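Local coordinates for Rubredoxin\:oxygen oxidoreductase (PDB 1E5D), which catalyses the four-electron reduction of dioxygen to two water molecules, using a diiron centre in a lactamase-type fold and FMN in a flavodoxin-type one, at the interface of chains A and B. Sequence-based numbering; all coordinates share one arbitrary frame. Chains: chain A/B, Rubredoxin\:oxygen oxidoreductase.

Contact 1: the interface of chains A and B. Residues chain A 24, 52, 81-83; chain B 262-263.
B:Trp263 pushes its indole from the flavodoxin part of chain B into the diiron pocket of chain A, between A:Glu81, A:Leu82, A:Asp83 and A:His24. The indole NE1 of B:Trp263 donates to carboxylate OE2 of A:Glu81 at 3.2 Å. The bond is moderately bent, 146° at the hydrogen, and reaches OE2 on its anti side, slightly out of the carboxylate plane. The two planes stand nearly perpendicular. A:Glu81 has CG anti to its backbone N (chi1 179°) and an extended chain, which carries the carboxylate out to the indole.

The rest is packing on the indole. CB of A:Leu82 lies over one face of the six-membered ring, toward its rim, 3.6 Å from CE3 of B:Trp263. The outer corner of the indole points at the imidazole of A:His24, with CZ2 of B:Trp263 centred over one imidazole face and 3.3 Å from CD2 of A:His24. CB of A:Asp83 meets CH2 of B:Trp263 at 3.4 Å. The aliphatic chain of A:Lys52 runs past the same end, with its CG at the ring edge.

A:Glu81 and A:Asp83 are iron ligands, so the indole packs directly against the metal-binding residues. A:Leu82 and A:Asp83 begin helix 82-85, just after the strand 74-77. B:Trp263 lies in the loop between strand 254-259 and helix 265-279 (ranges of the equivalent chain A), the position of the FMN phosphate-binding loop in flavodoxins.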
loop_
_atom_site.group_PDB
_atom_site.type_symbol
_atom_site.label_atom_id
_atom_site.label_comp_id
_atom_site.label_asym_id
_atom_site.label_seq_id
_atom_site.Cartn_x
_atom_site.Cartn_y
_atom_site.Cartn_z
ATOM N N HIS A 24 -11.297 -11.516 -0.756
ATOM C CA HIS A 24 -10.257 -12.477 -0.430
ATOM C C HIS A 24 -8.883 -11.881 -0.192
ATOM O O HIS A 24 -7.880 -12.565 -0.402
ATOM C CB HIS A 24 -10.179 -13.515 -1.571
ATOM C CG HIS A 24 -11.512 -14.188 -1.726
ATOM N ND1 HIS A 24 -11.895 -14.883 -2.847
ATOM C CD2 HIS A 24 -12.553 -14.254 -0.869
ATOM C CE1 HIS A 24 -13.116 -15.357 -2.679
ATOM N NE2 HIS A 24 -13.540 -14.986 -1.481
ATOM N N LYS A 52 -18.003 -20.569 0.757
ATOM C CA LYS A 52 -17.223 -20.072 1.894
ATOM C C LYS A 52 -17.777 -20.726 3.156
ATOM O O LYS A 52 -19.000 -20.883 3.219
ATOM C CB LYS A 52 -17.324 -18.563 1.980
ATOM C CG LYS A 52 -16.064 -17.737 1.834
ATOM C CD LYS A 52 -16.284 -16.407 2.541
ATOM C CE LYS A 52 -15.069 -15.502 2.501
ATOM N NZ LYS A 52 -15.326 -14.199 3.187
ATOM N N GLU A 81 -9.310 -23.696 -3.071
ATOM C CA GLU A 81 -9.387 -22.396 -2.412
ATOM C C GLU A 81 -10.616 -22.370 -1.511
ATOM O O GLU A 81 -11.667 -22.905 -1.876
ATOM C CB GLU A 81 -9.416 -21.306 -3.473
ATOM C CG GLU A 81 -9.518 -19.890 -2.942
ATOM C CD GLU A 81 -9.120 -18.885 -3.999
ATOM O OE1 GLU A 81 -8.825 -19.303 -5.135
ATOM O OE2 GLU A 81 -9.104 -17.685 -3.669
ATOM N N LEU A 82 -10.474 -21.773 -0.327
ATOM C CA LEU A 82 -11.498 -21.975 0.699
ATOM C C LEU A 82 -12.831 -21.340 0.366
ATOM O O LEU A 82 -13.858 -21.655 0.975
ATOM C CB LEU A 82 -10.970 -21.459 2.044
ATOM C CG LEU A 82 -9.851 -22.315 2.647
ATOM C CD1 LEU A 82 -9.400 -21.754 3.986
ATOM C CD2 LEU A 82 -10.321 -23.754 2.778
ATOM N N ASP A 83 -12.910 -20.429 -0.610
ATOM C CA ASP A 83 -14.266 -19.936 -0.885
ATOM C C ASP A 83 -15.046 -20.984 -1.675
ATOM O O ASP A 83 -16.272 -20.908 -1.741
ATOM C CB ASP A 83 -14.220 -18.607 -1.618
ATOM C CG ASP A 83 -13.577 -18.695 -2.982
ATOM O OD1 ASP A 83 -12.524 -19.348 -3.145
ATOM O OD2 ASP A 83 -14.135 -18.099 -3.924
ATOM N N MET B 262 -4.686 -13.522 2.787
ATOM C CA MET B 262 -5.939 -13.610 2.046
ATOM C C MET B 262 -6.890 -14.599 2.708
ATOM O O MET B 262 -8.068 -14.282 2.872
ATOM C CB MET B 262 -5.638 -14.019 0.602
ATOM C CG MET B 262 -4.524 -13.188 -0.021
ATOM S SD MET B 262 -3.968 -13.799 -1.616
ATOM C CE MET B 262 -2.656 -14.910 -1.144
ATOM N N TRP B 263 -6.372 -15.780 3.076
ATOM C CA TRP B 263 -7.239 -16.834 3.596
ATOM C C TRP B 263 -6.908 -17.231 5.021
ATOM O O TRP B 263 -7.327 -18.262 5.543
ATOM C CB TRP B 263 -7.203 -18.045 2.636
ATOM C CG TRP B 263 -8.113 -17.728 1.477
ATOM C CD1 TRP B 263 -7.746 -17.412 0.204
ATOM C CD2 TRP B 263 -9.549 -17.691 1.511
ATOM N NE1 TRP B 263 -8.868 -17.185 -0.559
ATOM C CE2 TRP B 263 -9.986 -17.349 0.213
ATOM C CE3 TRP B 263 -10.503 -17.917 2.504
ATOM C CZ2 TRP B 263 -11.330 -17.225 -0.124
ATOM C CZ3 TRP B 263 -11.836 -17.790 2.161
ATOM C CH2 TRP B 263 -12.248 -17.448 0.866
#

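Contact 2: the interface of chains A and B. Residues chain A 26, 293-294, 324, 328; chain B 314, 320-321.
A:His294 turns its imidazole toward B:Pro320 and B:Tyr321 with CG between the backbone N and the carbonyl carbon (chi1 49°). A:Tyr328 has CG anti to its backbone N (chi1 -175°), which sets one face of its ring against CD2 of A:His294 and puts its CD1 beside B:Pro320. Most of this patch joins the flavodoxin-like parts of the two chains; A:Tyr26 adds a residue from near the diiron pocket of chain A.

The imidazole of A:His294 is held between groups of both chains. CE1 of A:His293 lies over one face. CG of B:Pro320 lies over the opposite face, offset to the rim and 3.6 Å from NE2 of A:His294. The same proline CG touches CD1 of A:Tyr328 at 3.6 Å. The pyrrolidine thus sits in the corner where the imidazole meets the phenol ring, touching both. CE1 of A:His294 faces the B:Tyr321 ring, edge to face, with the planes 72° apart.

Within chain A, imidazole NE2 of A:His294 donates to the backbone O of A:Tyr26 at 3.1 Å. The bond is bent and tilted from both the ring and the carbonyl plane. It helps to fix the rotation of the imidazole and ties helix 294-302 to the A:Tyr26 loop. The other ring nitrogen, ND1 of A:His294, is 3.2 Å from water 1. That water is 3.1 Å from the phenol OH of B:Tyr321 and bridges the chains.

Farther along, B:His314 brings NE2 to 3.6 Å from CB of A:Tyr26. Its CE1 packs against CE1 of A:Tyr328. At the helix start, the backbone O of B:Pro320 lies 3.4 Å from CA of A:Gly324, where the glycine, having no side chain, probably allows helices 320-331 of A and 320-332 of B to approach.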
loop_
_atom_site.group_PDB
_atom_site.type_symbol
_atom_site.label_atom_id
_atom_site.label_comp_id
_atom_site.label_asym_id
_atom_site.label_seq_id
_atom_site.Cartn_x
_atom_site.Cartn_y
_atom_site.Cartn_z
ATOM N N TYR A 26 -7.052 -9.745 -1.726
ATOM C CA TYR A 26 -6.140 -9.219 -2.758
ATOM C C TYR A 26 -6.820 -8.179 -3.633
ATOM O O TYR A 26 -6.135 -7.268 -4.106
ATOM C CB TYR A 26 -5.544 -10.362 -3.585
ATOM C CG TYR A 26 -6.477 -11.057 -4.549
ATOM C CD1 TYR A 26 -7.259 -12.130 -4.142
ATOM C CD2 TYR A 26 -6.592 -10.653 -5.876
ATOM C CE1 TYR A 26 -8.114 -12.770 -5.020
ATOM C CE2 TYR A 26 -7.443 -11.278 -6.766
ATOM C CZ TYR A 26 -8.205 -12.344 -6.326
ATOM O OH TYR A 26 -9.066 -12.991 -7.186
ATOM N N HIS A 293 -7.766 1.855 -5.553
ATOM C CA HIS A 293 -7.187 0.585 -5.118
ATOM C C HIS A 293 -6.209 0.087 -6.171
ATOM O O HIS A 293 -6.361 0.427 -7.354
ATOM C CB HIS A 293 -8.301 -0.436 -4.880
ATOM C CG HIS A 293 -7.857 -1.582 -4.027
ATOM N ND1 HIS A 293 -7.582 -2.825 -4.548
ATOM C CD2 HIS A 293 -7.639 -1.675 -2.699
ATOM C CE1 HIS A 293 -7.215 -3.639 -3.574
ATOM N NE2 HIS A 293 -7.239 -2.962 -2.438
ATOM N N HIS A 294 -5.227 -0.710 -5.754
ATOM C CA HIS A 294 -4.351 -1.326 -6.758
ATOM C C HIS A 294 -5.162 -2.177 -7.731
ATOM O O HIS A 294 -4.857 -2.281 -8.918
ATOM C CB HIS A 294 -3.254 -2.160 -6.117
ATOM C CG HIS A 294 -3.620 -3.138 -5.058
ATOM N ND1 HIS A 294 -3.454 -2.854 -3.716
ATOM C CD2 HIS A 294 -4.115 -4.395 -5.109
ATOM C CE1 HIS A 294 -3.845 -3.893 -2.995
ATOM N NE2 HIS A 294 -4.255 -4.844 -3.817
ATOM N N GLY A 324 3.636 -0.585 -3.675
ATOM C CA GLY A 324 2.673 -1.666 -3.484
ATOM C C GLY A 324 1.879 -1.963 -4.743
ATOM O O GLY A 324 1.601 -3.117 -5.073
ATOM N N TYR A 328 1.826 -5.349 -7.037
ATOM C CA TYR A 328 0.590 -6.015 -7.431
ATOM C C TYR A 328 0.598 -6.252 -8.935
ATOM O O TYR A 328 0.337 -7.346 -9.414
ATOM C CB TYR A 328 -0.617 -5.171 -7.060
ATOM C CG TYR A 328 -1.953 -5.818 -7.315
ATOM C CD1 TYR A 328 -2.394 -6.846 -6.494
ATOM C CD2 TYR A 328 -2.786 -5.409 -8.351
ATOM C CE1 TYR A 328 -3.614 -7.450 -6.701
ATOM C CE2 TYR A 328 -4.015 -6.017 -8.563
ATOM C CZ TYR A 328 -4.426 -7.039 -7.736
ATOM O OH TYR A 328 -5.639 -7.657 -7.925
ATOM N N HIS B 314 1.788 -14.474 -3.120
ATOM C CA HIS B 314 0.743 -13.995 -4.017
ATOM C C HIS B 314 1.358 -13.677 -5.376
ATOM O O HIS B 314 2.158 -12.739 -5.421
ATOM C CB HIS B 314 0.077 -12.747 -3.441
ATOM C CG HIS B 314 -1.016 -12.171 -4.283
ATOM N ND1 HIS B 314 -0.929 -10.916 -4.845
ATOM C CD2 HIS B 314 -2.215 -12.677 -4.659
ATOM C CE1 HIS B 314 -2.034 -10.668 -5.529
ATOM N NE2 HIS B 314 -2.830 -11.725 -5.434
ATOM N N PRO B 320 0.693 -6.788 -1.783
ATOM C CA PRO B 320 0.994 -5.393 -2.076
ATOM C C PRO B 320 1.239 -4.552 -0.827
ATOM O O PRO B 320 2.143 -3.712 -0.808
ATOM C CB PRO B 320 -0.301 -4.900 -2.734
ATOM C CG PRO B 320 -0.903 -6.118 -3.341
ATOM C CD PRO B 320 -0.548 -7.255 -2.425
ATOM N N TYR B 321 0.402 -4.783 0.190
ATOM C CA TYR B 321 0.435 -3.938 1.382
ATOM C C TYR B 321 1.660 -4.248 2.229
ATOM O O TYR B 321 2.168 -3.368 2.917
ATOM C CB TYR B 321 -0.840 -4.088 2.214
ATOM C CG TYR B 321 -2.030 -3.382 1.601
ATOM C CD1 TYR B 321 -1.839 -2.257 0.803
ATOM C CD2 TYR B 321 -3.327 -3.841 1.821
ATOM C CE1 TYR B 321 -2.916 -1.601 0.237
ATOM C CE2 TYR B 321 -4.405 -3.187 1.254
ATOM C CZ TYR B 321 -4.193 -2.076 0.468
ATOM O OH TYR B 321 -5.262 -1.424 -0.095
HETATM O O HOH W 1 -4.125 0.063 -2.574
#

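The centres of the C-alpha atoms of contact 1 and contact 2 lie about 17 Å apart, and they share no residue. One chain A loop, between strands 22-23 and 27-28, links them: A:His24 serves contact 1 and A:Tyr26 contact 2. On chain B both use the flavodoxin-like part. Contact 1 sets that part against the diiron pocket of chain A, whereas contact 2 mainly packs like parts together, probably close to the two-fold axis. Each has a twin with the chains exchanged. The FMN pocket combines flavodoxin residues with residues beside the diiron centre, including an iron ligand. The head-to-tail dimer is probably the functional unit, with electrons passing between chains.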